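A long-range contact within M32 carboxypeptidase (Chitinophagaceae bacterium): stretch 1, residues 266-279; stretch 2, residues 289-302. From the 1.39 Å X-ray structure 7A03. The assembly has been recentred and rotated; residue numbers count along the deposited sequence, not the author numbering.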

# COMPACT_ATOMS: atom_id res chain seq x y z
N ILE A 266 -13.46 -3.45 1.97
CA ILE A 266 -12.87 -4.69 1.45
C ILE A 266 -11.36 -4.55 1.33
O ILE A 266 -10.60 -5.47 1.65
CB ILE A 266 -13.51 -5.08 0.11
CG1 ILE A 266 -15.03 -5.27 0.27
CG2 ILE A 266 -12.84 -6.33 -0.45
CD1 ILE A 266 -15.77 -5.37 -1.03
N HIS A 267 -10.90 -3.37 0.88
CA HIS A 267 -9.47 -3.10 0.73
C HIS A 267 -8.74 -3.25 2.07
O HIS A 267 -7.74 -3.99 2.20
CB HIS A 267 -9.36 -1.68 0.19
CG HIS A 267 -7.97 -1.24 -0.12
ND1 HIS A 267 -7.42 -1.31 -1.38
CD2 HIS A 267 -7.02 -0.69 0.68
CE1 HIS A 267 -6.19 -0.81 -1.35
NE2 HIS A 267 -5.92 -0.44 -0.11
N GLU A 268 -9.27 -2.58 3.11
CA GLU A 268 -8.67 -2.70 4.44
C GLU A 268 -8.79 -4.12 4.98
O GLU A 268 -7.86 -4.63 5.60
CB GLU A 268 -9.26 -1.69 5.42
CG GLU A 268 -9.16 -0.25 4.97
CD GLU A 268 -7.74 0.18 4.60
OE1 GLU A 268 -6.78 -0.33 5.19
OE2 GLU A 268 -7.60 1.03 3.70
N GLY A 269 -9.93 -4.78 4.74
CA GLY A 269 -10.05 -6.17 5.11
C GLY A 269 -8.90 -7.00 4.59
O GLY A 269 -8.39 -7.89 5.29
N GLY A 270 -8.47 -6.74 3.35
CA GLY A 270 -7.38 -7.54 2.80
C GLY A 270 -6.08 -7.36 3.57
O GLY A 270 -5.38 -8.35 3.91
N HIS A 271 -5.76 -6.10 3.90
CA HIS A 271 -4.63 -5.84 4.81
C HIS A 271 -4.81 -6.56 6.15
O HIS A 271 -3.86 -7.17 6.69
CB HIS A 271 -4.53 -4.35 5.13
CG HIS A 271 -3.98 -3.49 4.03
ND1 HIS A 271 -2.82 -3.79 3.33
CD2 HIS A 271 -4.42 -2.31 3.54
CE1 HIS A 271 -2.57 -2.82 2.46
NE2 HIS A 271 -3.53 -1.92 2.56
N ALA A 272 -6.01 -6.47 6.70
CA ALA A 272 -6.23 -6.94 8.06
C ALA A 272 -6.15 -8.45 8.15
O ALA A 272 -5.63 -8.99 9.13
CB ALA A 272 -7.57 -6.44 8.59
N LEU A 273 -6.62 -9.16 7.12
CA LEU A 273 -6.53 -10.61 7.12
C LEU A 273 -5.07 -11.05 7.10
O LEU A 273 -4.70 -12.03 7.76
CB LEU A 273 -7.28 -11.19 5.92
CG LEU A 273 -8.80 -11.04 5.92
CD1 LEU A 273 -9.35 -11.35 4.52
CD2 LEU A 273 -9.45 -11.95 6.98
N TYR A 274 -4.24 -10.33 6.33
CA TYR A 274 -2.81 -10.61 6.38
C TYR A 274 -2.26 -10.43 7.79
O TYR A 274 -1.58 -11.32 8.32
CB TYR A 274 -2.09 -9.65 5.42
CG TYR A 274 -0.63 -9.92 5.12
CD1 TYR A 274 0.03 -11.05 5.61
CD2 TYR A 274 0.07 -9.06 4.28
CE1 TYR A 274 1.36 -11.30 5.28
CE2 TYR A 274 1.40 -9.30 3.93
CZ TYR A 274 2.03 -10.43 4.44
OH TYR A 274 3.35 -10.65 4.08
N GLU A 275 -2.51 -9.26 8.40
CA GLU A 275 -1.97 -9.01 9.74
C GLU A 275 -2.46 -10.03 10.77
O GLU A 275 -1.69 -10.46 11.65
CB GLU A 275 -2.30 -7.59 10.18
CG GLU A 275 -1.53 -6.53 9.39
CD GLU A 275 -0.05 -6.51 9.75
OE1 GLU A 275 0.30 -6.73 10.92
OE2 GLU A 275 0.80 -6.24 8.86
N GLN A 276 -3.72 -10.45 10.66
CA GLN A 276 -4.26 -11.45 11.59
C GLN A 276 -3.68 -12.83 11.33
O GLN A 276 -3.84 -13.73 12.17
CB GLN A 276 -5.79 -11.48 11.56
CG GLN A 276 -6.41 -10.25 12.20
CD GLN A 276 -7.92 -10.35 12.36
OE1 GLN A 276 -8.59 -11.01 11.58
NE2 GLN A 276 -8.46 -9.68 13.38
N GLY A 277 -3.03 -13.03 10.18
CA GLY A 277 -2.39 -14.31 9.90
C GLY A 277 -0.92 -14.43 10.21
O GLY A 277 -0.35 -15.52 10.08
N LEU A 278 -0.27 -13.35 10.66
CA LEU A 278 1.13 -13.44 11.05
C LEU A 278 1.25 -14.16 12.40
O LEU A 278 0.36 -14.04 13.25
CB LEU A 278 1.75 -12.04 11.14
CG LEU A 278 1.85 -11.31 9.80
CD1 LEU A 278 1.92 -9.79 9.96
CD2 LEU A 278 3.01 -11.82 8.96
N PRO A 279 2.31 -14.94 12.61
CA PRO A 279 2.38 -15.77 13.83
C PRO A 279 2.68 -14.95 15.08
O PRO A 279 3.61 -14.13 15.09
CB PRO A 279 3.50 -16.78 13.52
CG PRO A 279 4.28 -16.19 12.39
CD PRO A 279 3.40 -15.22 11.66
N GLU A 289 6.60 -10.16 10.64
CA GLU A 289 6.21 -8.91 10.01
C GLU A 289 5.81 -9.16 8.56
O GLU A 289 6.31 -10.09 7.92
CB GLU A 289 7.38 -7.91 10.01
CG GLU A 289 7.85 -7.52 11.41
CD GLU A 289 9.18 -6.75 11.42
OE1 GLU A 289 9.81 -6.61 10.35
OE2 GLU A 289 9.59 -6.27 12.52
N ALA A 290 4.90 -8.33 8.04
CA ALA A 290 4.53 -8.42 6.63
C ALA A 290 5.77 -8.39 5.75
O ALA A 290 6.75 -7.71 6.05
CB ALA A 290 3.63 -7.23 6.26
N ALA A 291 5.71 -9.13 4.63
CA ALA A 291 6.89 -9.37 3.80
C ALA A 291 7.42 -8.08 3.18
O ALA A 291 8.64 -7.92 3.03
CB ALA A 291 6.60 -10.42 2.73
N SER A 292 6.53 -7.17 2.79
CA SER A 292 6.93 -5.92 2.14
C SER A 292 5.67 -5.10 1.90
O SER A 292 4.55 -5.61 2.00
CB SER A 292 7.61 -6.16 0.79
OG SER A 292 6.63 -6.40 -0.21
N LEU A 293 5.87 -3.82 1.55
CA LEU A 293 4.74 -2.95 1.23
C LEU A 293 4.01 -3.46 -0.00
O LEU A 293 2.78 -3.42 -0.06
CB LEU A 293 5.23 -1.52 0.96
CG LEU A 293 5.56 -0.61 2.14
CD1 LEU A 293 6.08 0.72 1.59
CD2 LEU A 293 4.34 -0.37 3.00
N GLY A 294 4.76 -3.94 -1.00
CA GLY A 294 4.12 -4.48 -2.19
C GLY A 294 3.27 -5.71 -1.91
O GLY A 294 2.16 -5.83 -2.42
N ILE A 295 3.77 -6.63 -1.09
CA ILE A 295 2.97 -7.80 -0.74
C ILE A 295 1.74 -7.38 0.09
O ILE A 295 0.63 -7.88 -0.10
CB ILE A 295 3.84 -8.88 -0.06
CG1 ILE A 295 4.94 -9.39 -1.01
CG2 ILE A 295 2.96 -10.02 0.48
CD1 ILE A 295 4.41 -10.02 -2.32
N HIS A 296 1.91 -6.42 1.00
CA HIS A 296 0.74 -5.96 1.74
C HIS A 296 -0.30 -5.36 0.78
O HIS A 296 -1.51 -5.66 0.87
CB HIS A 296 1.17 -4.94 2.80
CG HIS A 296 0.47 -5.13 4.11
ND1 HIS A 296 -0.88 -5.38 4.21
CD2 HIS A 296 0.95 -5.14 5.37
CE1 HIS A 296 -1.21 -5.53 5.48
NE2 HIS A 296 -0.11 -5.39 6.21
N GLU A 297 0.16 -4.54 -0.17
CA GLU A 297 -0.76 -3.95 -1.12
C GLU A 297 -1.41 -5.02 -2.00
O GLU A 297 -2.57 -4.87 -2.40
CB GLU A 297 -0.05 -2.87 -1.95
CG GLU A 297 -0.96 -2.09 -2.88
CD GLU A 297 -1.75 -1.00 -2.15
OE1 GLU A 297 -1.61 -0.88 -0.92
OE2 GLU A 297 -2.50 -0.27 -2.82
N SER A 298 -0.70 -6.12 -2.30
CA SER A 298 -1.32 -7.20 -3.06
C SER A 298 -2.51 -7.79 -2.31
O SER A 298 -3.50 -8.21 -2.93
CB SER A 298 -0.32 -8.32 -3.37
OG SER A 298 -0.08 -9.17 -2.25
N GLN A 299 -2.43 -7.84 -0.99
CA GLN A 299 -3.58 -8.36 -0.23
C GLN A 299 -4.79 -7.42 -0.29
O GLN A 299 -5.93 -7.87 -0.54
CB GLN A 299 -3.14 -8.60 1.21
CG GLN A 299 -2.03 -9.61 1.31
CD GLN A 299 -2.40 -10.92 0.64
OE1 GLN A 299 -3.16 -11.71 1.20
NE2 GLN A 299 -1.89 -11.13 -0.57
N SER A 300 -4.55 -6.12 -0.13
CA SER A 300 -5.66 -5.17 -0.24
C SER A 300 -6.30 -5.18 -1.63
O SER A 300 -7.53 -5.18 -1.77
CB SER A 300 -5.24 -3.76 0.17
OG SER A 300 -4.30 -3.20 -0.73
N ARG A 301 -5.47 -5.19 -2.68
CA ARG A 301 -6.00 -5.13 -4.04
C ARG A 301 -6.64 -6.45 -4.46
O ARG A 301 -7.61 -6.42 -5.23
CB ARG A 301 -4.91 -4.76 -5.03
CG ARG A 301 -4.41 -3.32 -4.90
CD ARG A 301 -5.52 -2.27 -5.05
NE ARG A 301 -4.94 -0.95 -5.24
CZ ARG A 301 -5.61 0.20 -5.24
NH1 ARG A 301 -4.96 1.32 -5.49
NH2 ARG A 301 -6.93 0.24 -5.04
N LEU A 302 -6.11 -7.59 -4.01
CA LEU A 302 -6.70 -8.87 -4.39
C LEU A 302 -8.13 -8.94 -3.89
O LEU A 302 -9.03 -9.35 -4.63
CB LEU A 302 -5.88 -10.03 -3.82
CG LEU A 302 -6.35 -11.45 -4.13
CD1 LEU A 302 -5.15 -12.39 -4.21
CD2 LEU A 302 -7.32 -11.96 -3.07
O HOH W 1 -3.35 0.17 0.80
O HOH W 2 -5.50 -11.05 2.65
O HOH W 3 3.39 -6.50 9.79

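Two direct hydrogen bonds join the stretches. His 296 NE2 donates to Glu 275 OE2 at 2.9 Å, and the carboxylate oxygen lies near the plane of the imidazole, where the N-H points. The backbone N of Ala 291 donates to Tyr 274 OH, also at 2.9 Å and nearly straight at 166°. The tyrosine, chi1 t, points toward the other stretch, and its long ring carries the hydroxyl to the loop ahead of helix 293-302.

His 296 is shared by several partners. Its chi1 of -138° lies between wells. His 271 ND1 and His 296 ND1 are 2.7 Å apart, and the coordinates leave the proton between them open. The edge of Tyr 274 meets the face of His 296, with centroids 5.0 Å apart.

Three waters extend the polar network. Water 1 lies 2.8 Å from His 267 NE2 and 2.7 Å from His 271 NE2, and it donates to Glu 297 OE1 at 2.7 Å. It thus ties two histidines of the first helix to a carboxylate of the second. Water 2 donates to Gly 270 O at 3.0 Å and to Gln 299 OE1 at 2.8 Å. Water 3 donates to Glu 275 OE2 at 2.8 Å and accepts from Ala 290 N at 2.9 Å, so Glu 275 reaches the second stretch both directly and through water.

The helices run at 132° to each other, and their axes approach to 6.9 Å. Gly 270 and Ser 300 mark the tight point, with CA atoms 4.2 Å apart. A CB on Gly 270 would point toward the second helix and sit 2.3 Å from Gln 299 O and 3.0 Å from Ser 300 CA. Glycine avoids both clashes.

Ser 300 CB sits in the corner formed by two imidazoles, against a face of each. It lies 3.4 Å from the ring centroid of His 267 and 3.6 Å from that of His 271. With chi1 p, Ser 300 OG donates to Glu 297 O within its own helix at 2.9 Å. That bond satisfies the buried hydroxyl.

Carbon contacts add to the hold on Tyr 274. Its CE2 is 3.8 Å from Ala 290 CB and 3.9 Å from Ile 295 CG2, while its CD2 is 3.7 Å from Gln 299 CG. Farther along, Leu 278 CD1 comes within 3.8 Å of Ala 290 N. The contact buries 698 Å², both sides summed.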